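Long-range contact in CRISPR-associated endonuclease Cas2 2 (Thermus thermophilus, PDB 1ZPW), which is a metal-dependent endoribonuclease of the Cas2 family that takes part in CRISPR adaptive immunity against viruses and plasmids: residues R17-Y28 against D48-D58. Numbering follows the deposited sequence. Where two conformers were deposited one is given.
Sequences RRVKLANLLKSY and DLRRRARRLLD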
ATOM      1  N   ARG A  17       8.768 -11.630   3.875  1.00 13.05           N
ATOM      2  CA  ARG A  17       7.790 -11.203   2.869  1.00 12.74           C
ATOM      3  C   ARG A  17       7.347  -9.774   3.131  1.00 12.79           C
ATOM      4  O   ARG A  17       7.173  -9.015   2.192  1.00 12.33           O
ATOM      5  CB  ARG A  17       6.570 -12.101   2.886  1.00 13.15           C
ATOM      6  CG  ARG A  17       6.889 -13.500   2.396  1.00 13.22           C
ATOM      7  CD  ARG A  17       5.674 -14.243   1.907  1.00 13.71           C
ATOM      8  NE  ARG A  17       4.611 -14.326   2.903  1.00 13.88           N
ATOM      9  CZ  ARG A  17       4.522 -15.275   3.842  1.00 15.22           C
ATOM     10  NH1 ARG A  17       5.467 -16.216   3.956  1.00 17.41           N
ATOM     11  NH2 ARG A  17       3.504 -15.260   4.688  1.00 16.85           N
ATOM     12  N   ARG A  18       7.206  -9.396   4.401  1.00 12.13           N
ATOM     13  CA  ARG A  18       6.739  -8.038   4.702  1.00 11.49           C
ATOM     14  C   ARG A  18       7.771  -6.987   4.291  1.00 12.00           C
ATOM     15  O   ARG A  18       7.420  -5.931   3.763  1.00 12.47           O
ATOM     16  CB  ARG A  18       6.433  -7.876   6.192  1.00 11.57           C
ATOM     17  CG  ARG A  18       5.479  -6.679   6.471  1.00 12.58           C
ATOM     18  CD  ARG A  18       5.311  -6.406   7.986  1.00 12.40           C
ATOM     19  NE  ARG A  18       4.970  -7.655   8.629  1.00 14.12           N
ATOM     20  CZ  ARG A  18       5.778  -8.339   9.425  1.00 14.18           C
ATOM     21  NH1 ARG A  18       5.382  -9.523   9.858  1.00 14.96           N
ATOM     22  NH2 ARG A  18       6.977  -7.842   9.783  1.00 15.78           N
ATOM     23  N   VAL A  19       9.049  -7.294   4.531  1.00 11.66           N
ATOM     24  CA  VAL A  19      10.126  -6.375   4.165  1.00 13.02           C
ATOM     25  C   VAL A  19      10.114  -6.214   2.639  1.00 12.91           C
ATOM     26  O   VAL A  19      10.212  -5.098   2.125  1.00 13.59           O
ATOM     27  CB  VAL A  19      11.506  -6.933   4.611  1.00 14.11           C
ATOM     28  CG1 VAL A  19      12.593  -6.143   3.933  1.00 15.51           C
ATOM     29  CG2 VAL A  19      11.623  -6.808   6.143  1.00 13.66           C
ATOM     30  N   LYS A  20       9.982  -7.341   1.925  1.00 12.37           N
ATOM     31  CA  LYS A  20       9.971  -7.258   0.457  1.00 13.19           C
ATOM     32  C   LYS A  20       8.785  -6.451  -0.066  1.00 13.05           C
ATOM     33  O   LYS A  20       8.926  -5.626  -1.001  1.00 13.48           O
ATOM     34  CB  LYS A  20       9.956  -8.655  -0.146  1.00 13.16           C
ATOM     35  CG  LYS A  20      11.286  -9.380   0.115  1.00 16.22           C
ATOM     36  CD  LYS A  20      11.255 -10.761  -0.488  1.00 20.58           C
ATOM     37  CE  LYS A  20      12.506 -11.511  -0.121  1.00 23.98           C
ATOM     38  NZ  LYS A  20      12.399 -12.922  -0.626  1.00 27.55           N
ATOM     39  N   LEU A  21       7.623  -6.648   0.565  1.00 12.88           N
ATOM     40  CA  LEU A  21       6.433  -5.915   0.136  1.00 12.46           C
ATOM     41  C   LEU A  21       6.585  -4.423   0.431  1.00 12.60           C
ATOM     42  O   LEU A  21       6.273  -3.610  -0.406  1.00 11.28           O
ATOM     43  CB  LEU A  21       5.170  -6.478   0.801  1.00 13.86           C
ATOM     44  CG  LEU A  21       3.911  -5.707   0.405  1.00 13.21           C
ATOM     45  CD1 LEU A  21       3.618  -5.802  -1.101  1.00 15.37           C
ATOM     46  CD2 LEU A  21       2.719  -6.192   1.213  1.00 21.45           C
ATOM     47  N   ALA A  22       7.086  -4.067   1.605  1.00 12.24           N
ATOM     48  CA  ALA A  22       7.316  -2.647   1.900  1.00 11.32           C
ATOM     49  C   ALA A  22       8.290  -2.000   0.932  1.00 12.52           C
ATOM     50  O   ALA A  22       8.084  -0.857   0.514  1.00 13.09           O
ATOM     51  CB  ALA A  22       7.783  -2.450   3.348  1.00 12.87           C
ATOM     52  N   ASN A  23       9.346  -2.712   0.580  1.00 12.51           N
ATOM     53  CA  ASN A  23      10.310  -2.187  -0.370  1.00 13.44           C
ATOM     54  C   ASN A  23       9.667  -1.976  -1.726  1.00 12.89           C
ATOM     55  O   ASN A  23       9.926  -0.971  -2.407  1.00 14.12           O
ATOM     56  CB  ASN A  23      11.518  -3.117  -0.473  0.65 14.19           C
ATOM     57  CG  ASN A  23      12.382  -3.086   0.759  0.65 17.26           C
ATOM     58  OD1 ASN A  23      12.410  -2.086   1.498  0.65 22.49           O
ATOM     59  ND2 ASN A  23      13.113  -4.177   1.000  0.65 20.21           N
ATOM     60  N   LEU A  24       8.794  -2.903  -2.116  1.00 11.81           N
ATOM     61  CA  LEU A  24       8.034  -2.718  -3.358  1.00 12.28           C
ATOM     62  C   LEU A  24       7.150  -1.469  -3.305  1.00 13.04           C
ATOM     63  O   LEU A  24       7.149  -0.644  -4.226  1.00 12.71           O
ATOM     64  CB  LEU A  24       7.232  -3.980  -3.663  1.00 11.66           C
ATOM     65  CG  LEU A  24       6.227  -3.823  -4.804  1.00 14.11           C
ATOM     66  CD1 LEU A  24       7.018  -3.638  -6.089  1.00 16.84           C
ATOM     67  CD2 LEU A  24       5.279  -5.019  -4.887  1.00 13.95           C
ATOM     68  N   LEU A  25       6.418  -1.311  -2.193  1.00 12.22           N
ATOM     69  CA  LEU A  25       5.497  -0.191  -2.075  1.00 11.82           C
ATOM     70  C   LEU A  25       6.191   1.185  -2.137  1.00 12.40           C
ATOM     71  O   LEU A  25       5.604   2.138  -2.627  1.00 12.46           O
ATOM     72  CB  LEU A  25       4.640  -0.323  -0.802  1.00 11.09           C
ATOM     73  CG  LEU A  25       3.669  -1.520  -0.886  1.00 11.99           C
ATOM     74  CD1 LEU A  25       2.813  -1.578   0.392  1.00 12.84           C
ATOM     75  CD2 LEU A  25       2.718  -1.453  -2.105  1.00 12.06           C
ATOM     76  N   LYS A  26       7.440   1.246  -1.692  1.00 13.31           N
ATOM     77  CA  LYS A  26       8.249   2.461  -1.807  1.00 14.97           C
ATOM     78  C   LYS A  26       8.385   2.964  -3.242  1.00 16.04           C
ATOM     79  O   LYS A  26       8.551   4.163  -3.469  1.00 16.17           O
ATOM     80  CB  LYS A  26       9.624   2.219  -1.180  1.00 16.35           C
ATOM     81  CG  LYS A  26       9.545   2.038   0.305  1.00 18.76           C
ATOM     82  CD  LYS A  26       9.653   3.352   1.053  1.00 26.37           C
ATOM     83  CE  LYS A  26       9.576   3.075   2.557  1.00 27.65           C
ATOM     84  NZ  LYS A  26       9.896   4.226   3.407  1.00 28.91           N
ATOM     85  N   SER A  27       8.306   2.057  -4.218  1.00 15.77           N
ATOM     86  CA  SER A  27       8.413   2.467  -5.617  1.00 18.01           C
ATOM     87  C   SER A  27       7.138   3.158  -6.123  1.00 17.08           C
ATOM     88  O   SER A  27       7.122   3.802  -7.196  1.00 18.53           O
ATOM     89  CB  SER A  27       8.946   1.304  -6.503  1.00 18.70           C
ATOM     90  OG  SER A  27       7.947   0.339  -6.676  1.00 24.80           O
ATOM     91  N   TYR A  28       6.054   3.088  -5.329  1.00 15.75           N
ATOM     92  CA  TYR A  28       4.782   3.684  -5.710  1.00 15.95           C
ATOM     93  C   TYR A  28       4.273   4.752  -4.765  1.00 14.92           C
ATOM     94  O   TYR A  28       3.299   5.429  -5.077  1.00 16.76           O
ATOM     95  CB  TYR A  28       3.670   2.630  -5.781  1.00 15.62           C
ATOM     96  CG  TYR A  28       3.969   1.508  -6.722  1.00 15.89           C
ATOM     97  CD1 TYR A  28       3.675   1.606  -8.068  1.00 16.72           C
ATOM     98  CD2 TYR A  28       4.587   0.341  -6.251  1.00 17.15           C
ATOM     99  CE1 TYR A  28       3.982   0.537  -8.937  1.00 17.21           C
ATOM    100  CE2 TYR A  28       4.881  -0.692  -7.080  1.00 20.58           C
ATOM    101  CZ  TYR A  28       4.575  -0.600  -8.415  1.00 18.39           C
ATOM    102  OH  TYR A  28       4.870  -1.671  -9.218  1.00 23.15           O
ATOM    103  N   ASP A  48       0.438  -2.800 -12.250  1.00 14.25           N
ATOM    104  CA  ASP A  48       1.839  -3.122 -12.042  1.00 13.99           C
ATOM    105  C   ASP A  48       2.107  -3.476 -10.578  1.00 13.94           C
ATOM    106  O   ASP A  48       2.812  -4.464 -10.271  1.00 13.83           O
ATOM    107  CB  ASP A  48       2.715  -1.939 -12.442  1.00 14.83           C
ATOM    108  CG  ASP A  48       4.203  -2.269 -12.410  1.00 19.83           C
ATOM    109  OD1 ASP A  48       4.961  -1.588 -11.683  1.00 24.23           O
ATOM    110  OD2 ASP A  48       4.705  -3.191 -13.100  1.00 23.61           O
ATOM    111  N   LEU A  49       1.542  -2.659  -9.687  1.00 14.34           N
ATOM    112  CA  LEU A  49       1.632  -2.939  -8.250  1.00 13.49           C
ATOM    113  C   LEU A  49       1.054  -4.326  -7.927  1.00 13.50           C
ATOM    114  O   LEU A  49       1.703  -5.110  -7.226  1.00 13.04           O
ATOM    115  CB  LEU A  49       0.938  -1.827  -7.441  1.00 14.17           C
ATOM    116  CG  LEU A  49       1.022  -1.855  -5.902  1.00 16.80           C
ATOM    117  CD1 LEU A  49       0.646  -0.476  -5.338  1.00 18.55           C
ATOM    118  CD2 LEU A  49       0.141  -2.898  -5.293  1.00 19.40           C
ATOM    119  N   ARG A  50      -0.149  -4.624  -8.419  1.00 13.86           N
ATOM    120  CA  ARG A  50      -0.733  -5.947  -8.151  1.00 14.99           C
ATOM    121  C   ARG A  50       0.113  -7.075  -8.678  1.00 15.36           C
ATOM    122  O   ARG A  50       0.356  -8.072  -7.971  1.00 14.94           O
ATOM    123  CB  ARG A  50      -2.123  -6.082  -8.731  1.00 16.12           C
ATOM    124  CG  ARG A  50      -3.166  -5.196  -8.102  1.00 15.89           C
ATOM    125  CD  ARG A  50      -4.562  -5.727  -8.395  1.00 15.55           C
ATOM    126  NE  ARG A  50      -4.622  -5.954  -9.840  1.00 16.32           N
ATOM    127  CZ  ARG A  50      -5.147  -5.104 -10.721  1.00 15.72           C
ATOM    128  NH1 ARG A  50      -5.068  -5.389 -12.024  1.00 15.20           N
ATOM    129  NH2 ARG A  50      -5.779  -3.995 -10.330  1.00 15.34           N
ATOM    130  N   ARG A  51       0.582  -6.926  -9.920  1.00 14.88           N
ATOM    131  CA  ARG A  51       1.391  -7.947 -10.550  1.00 15.02           C
ATOM    132  C   ARG A  51       2.648  -8.244  -9.740  1.00 15.80           C
ATOM    133  O   ARG A  51       2.986  -9.418  -9.521  1.00 17.15           O
ATOM    134  CB  ARG A  51       1.740  -7.501 -11.974  1.00 16.25           C
ATOM    135  CG  ARG A  51       2.883  -8.208 -12.678  0.65 18.74           C
ATOM    136  CD  ARG A  51       3.443  -7.456 -13.941  0.65 18.55           C
ATOM    137  NE  ARG A  51       2.441  -6.739 -14.744  0.65 23.86           N
ATOM    138  CZ  ARG A  51       1.492  -7.329 -15.491  0.65 20.99           C
ATOM    139  NH1 ARG A  51       0.616  -6.606 -16.186  0.65 19.46           N
ATOM    140  NH2 ARG A  51       1.415  -8.653 -15.527  0.65 21.30           N
ATOM    141  N   ARG A  52       3.303  -7.192  -9.253  1.00 13.43           N
ATOM    142  CA  ARG A  52       4.546  -7.352  -8.506  1.00 14.19           C
ATOM    143  C   ARG A  52       4.260  -7.835  -7.092  1.00 14.50           C
ATOM    144  O   ARG A  52       5.040  -8.625  -6.559  1.00 15.10           O
ATOM    145  CB  ARG A  52       5.332  -6.033  -8.535  1.00 14.10           C
ATOM    146  CG  ARG A  52       5.788  -5.692  -9.977  1.00 15.56           C
ATOM    147  CD  ARG A  52       6.566  -4.428 -10.156  1.00 22.03           C
ATOM    148  NE  ARG A  52       7.893  -4.499  -9.553  1.00 30.94           N
ATOM    149  CZ  ARG A  52       8.639  -3.417  -9.308  1.00 35.73           C
ATOM    150  NH1 ARG A  52       8.182  -2.200  -9.615  1.00 38.77           N
ATOM    151  NH2 ARG A  52       9.832  -3.548  -8.750  1.00 39.74           N
ATOM    152  N   ALA A  53       3.167  -7.367  -6.491  1.00 14.83           N
ATOM    153  CA  ALA A  53       2.822  -7.802  -5.126  1.00 15.58           C
ATOM    154  C   ALA A  53       2.499  -9.298  -5.139  1.00 16.95           C
ATOM    155  O   ALA A  53       2.925 -10.047  -4.278  1.00 15.71           O
ATOM    156  CB  ALA A  53       1.648  -6.998  -4.572  1.00 15.16           C
ATOM    157  N   ARG A  54       1.826  -9.736  -6.197  1.00 18.03           N
ATOM    158  CA  ARG A  54       1.498 -11.152  -6.316  1.00 20.19           C
ATOM    159  C   ARG A  54       2.709 -12.070  -6.356  1.00 20.54           C
ATOM    160  O   ARG A  54       2.618 -13.226  -5.915  1.00 22.64           O
ATOM    161  CB  ARG A  54       0.694 -11.357  -7.577  1.00 19.55           C
ATOM    162  CG  ARG A  54      -0.702 -10.893  -7.488  1.00 19.28           C
ATOM    163  CD  ARG A  54      -1.375 -11.135  -8.834  1.00 23.06           C
ATOM    164  NE  ARG A  54      -2.678 -10.528  -8.958  1.00 23.82           N
ATOM    165  CZ  ARG A  54      -3.766 -11.038  -8.423  1.00 23.79           C
ATOM    166  NH1 ARG A  54      -3.702 -12.153  -7.702  1.00 26.87           N
ATOM    167  NH2 ARG A  54      -4.922 -10.434  -8.597  1.00 25.63           N
ATOM    168  N   ARG A  55       3.825 -11.618  -6.905  1.00 21.16           N
ATOM    169  CA  ARG A  55       5.023 -12.446  -6.933  1.00 21.84           C
ATOM    170  C   ARG A  55       5.494 -12.695  -5.507  1.00 22.27           C
ATOM    171  O   ARG A  55       6.074 -13.740  -5.234  1.00 23.16           O
ATOM    172  CB  ARG A  55       6.173 -11.852  -7.766  1.00 22.06           C
ATOM    173  CG  ARG A  55       5.824 -11.512  -9.199  1.00 22.94           C
ATOM    174  CD  ARG A  55       6.958 -10.865 -10.007  1.00 25.07           C
ATOM    175  NE  ARG A  55       6.609 -10.807 -11.426  1.00 27.56           N
ATOM    176  CZ  ARG A  55       6.897  -9.806 -12.238  1.00 24.58           C
ATOM    177  NH1 ARG A  55       7.569  -8.754 -11.780  1.00 26.97           N
ATOM    178  NH2 ARG A  55       6.494  -9.849 -13.510  1.00 27.59           N
ATOM    179  N   LEU A  56       5.232 -11.734  -4.610  1.00 20.81           N
ATOM    180  CA  LEU A  56       5.831 -11.735  -3.268  1.00 21.30           C
ATOM    181  C   LEU A  56       5.007 -12.396  -2.194  1.00 21.23           C
ATOM    182  O   LEU A  56       5.586 -12.941  -1.239  1.00 21.70           O
ATOM    183  CB  LEU A  56       6.102 -10.294  -2.802  1.00 21.08           C
ATOM    184  CG  LEU A  56       7.057  -9.456  -3.649  1.00 22.47           C
ATOM    185  CD1 LEU A  56       7.132  -8.014  -3.141  1.00 22.79           C
ATOM    186  CD2 LEU A  56       8.443 -10.056  -3.727  1.00 24.89           C
ATOM    187  N   LEU A  57       3.692 -12.296  -2.307  1.00 19.66           N
ATOM    188  CA  LEU A  57       2.774 -12.700  -1.227  1.00 19.97           C
ATOM    189  C   LEU A  57       2.527 -14.196  -1.201  1.00 19.33           C
ATOM    190  O   LEU A  57       2.500 -14.850  -2.251  1.00 21.25           O
ATOM    191  CB  LEU A  57       1.415 -11.995  -1.353  1.00 21.15           C
ATOM    192  CG  LEU A  57       1.300 -10.461  -1.462  1.00 23.56           C
ATOM    193  CD1 LEU A  57       0.007 -10.058  -2.156  1.00 29.66           C
ATOM    194  CD2 LEU A  57       1.335  -9.865  -0.125  1.00 24.01           C
ATOM    195  N   ASP A  58       2.300 -14.724  -0.003  1.00 18.28           N
ATOM    196  CA  ASP A  58       1.783 -16.069   0.185  1.00 19.89           C
ATOM    197  C   ASP A  58       0.287 -15.899   0.276  1.00 20.76           C
ATOM    198  O   ASP A  58      -0.236 -15.456   1.293  1.00 19.58           O
ATOM    199  CB  ASP A  58       2.318 -16.632   1.500  1.00 19.92           C
ATOM    200  CG  ASP A  58       1.902 -18.087   1.753  1.00 24.76           C
ATOM    201  OD1 ASP A  58       0.705 -18.427   1.655  1.00 29.54           O
ATOM    202  OD2 ASP A  58       2.732 -18.943   2.095  1.00 26.15           O
TER
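Tyr28 lays its ring across Leu49, whose CB sits 4.0 Å from the ring centroid in a CH-pi contact, while its hydroxyl meets Asp48, one residue before Leu49 on the same helix. The OH to OD1 distance of 2.5 Å marks a very short hydrogen bond, donated by the phenol, with the carboxylate oxygen at the ring edge and the two planes 58° apart. NH1 of Arg52 adds a weak bond to the same Tyr28 OH (3.4 Å). The Arg52 chain bends at chi3, and CD1 of Leu24 covers one face of its guanidinium, 3.6 Å from CZ of Arg52. Leu24 is a knob in the hole formed by Leu49, Arg52, Ala53 and Leu56; with CG anti to the backbone N (chi1 170°), its other methyl, CD2, drops to 3.5 Å from Ala53 N. At the far end, the Arg17 guanidinium lies flat over CB of Asp58 (CZ to CB 3.5 Å), while its NE forms a salt bridge with Asp62. Segments 17-26 and 48-56 run nearly antiparallel (164°) on one face of the ferredoxin-like sheet, joined by an apolar middle and polar ends. The Asp48 carboxylate probably polarises the phenol O-H, and Arg52, in a long salt bridge to Asp48, probably offsets some negative charge.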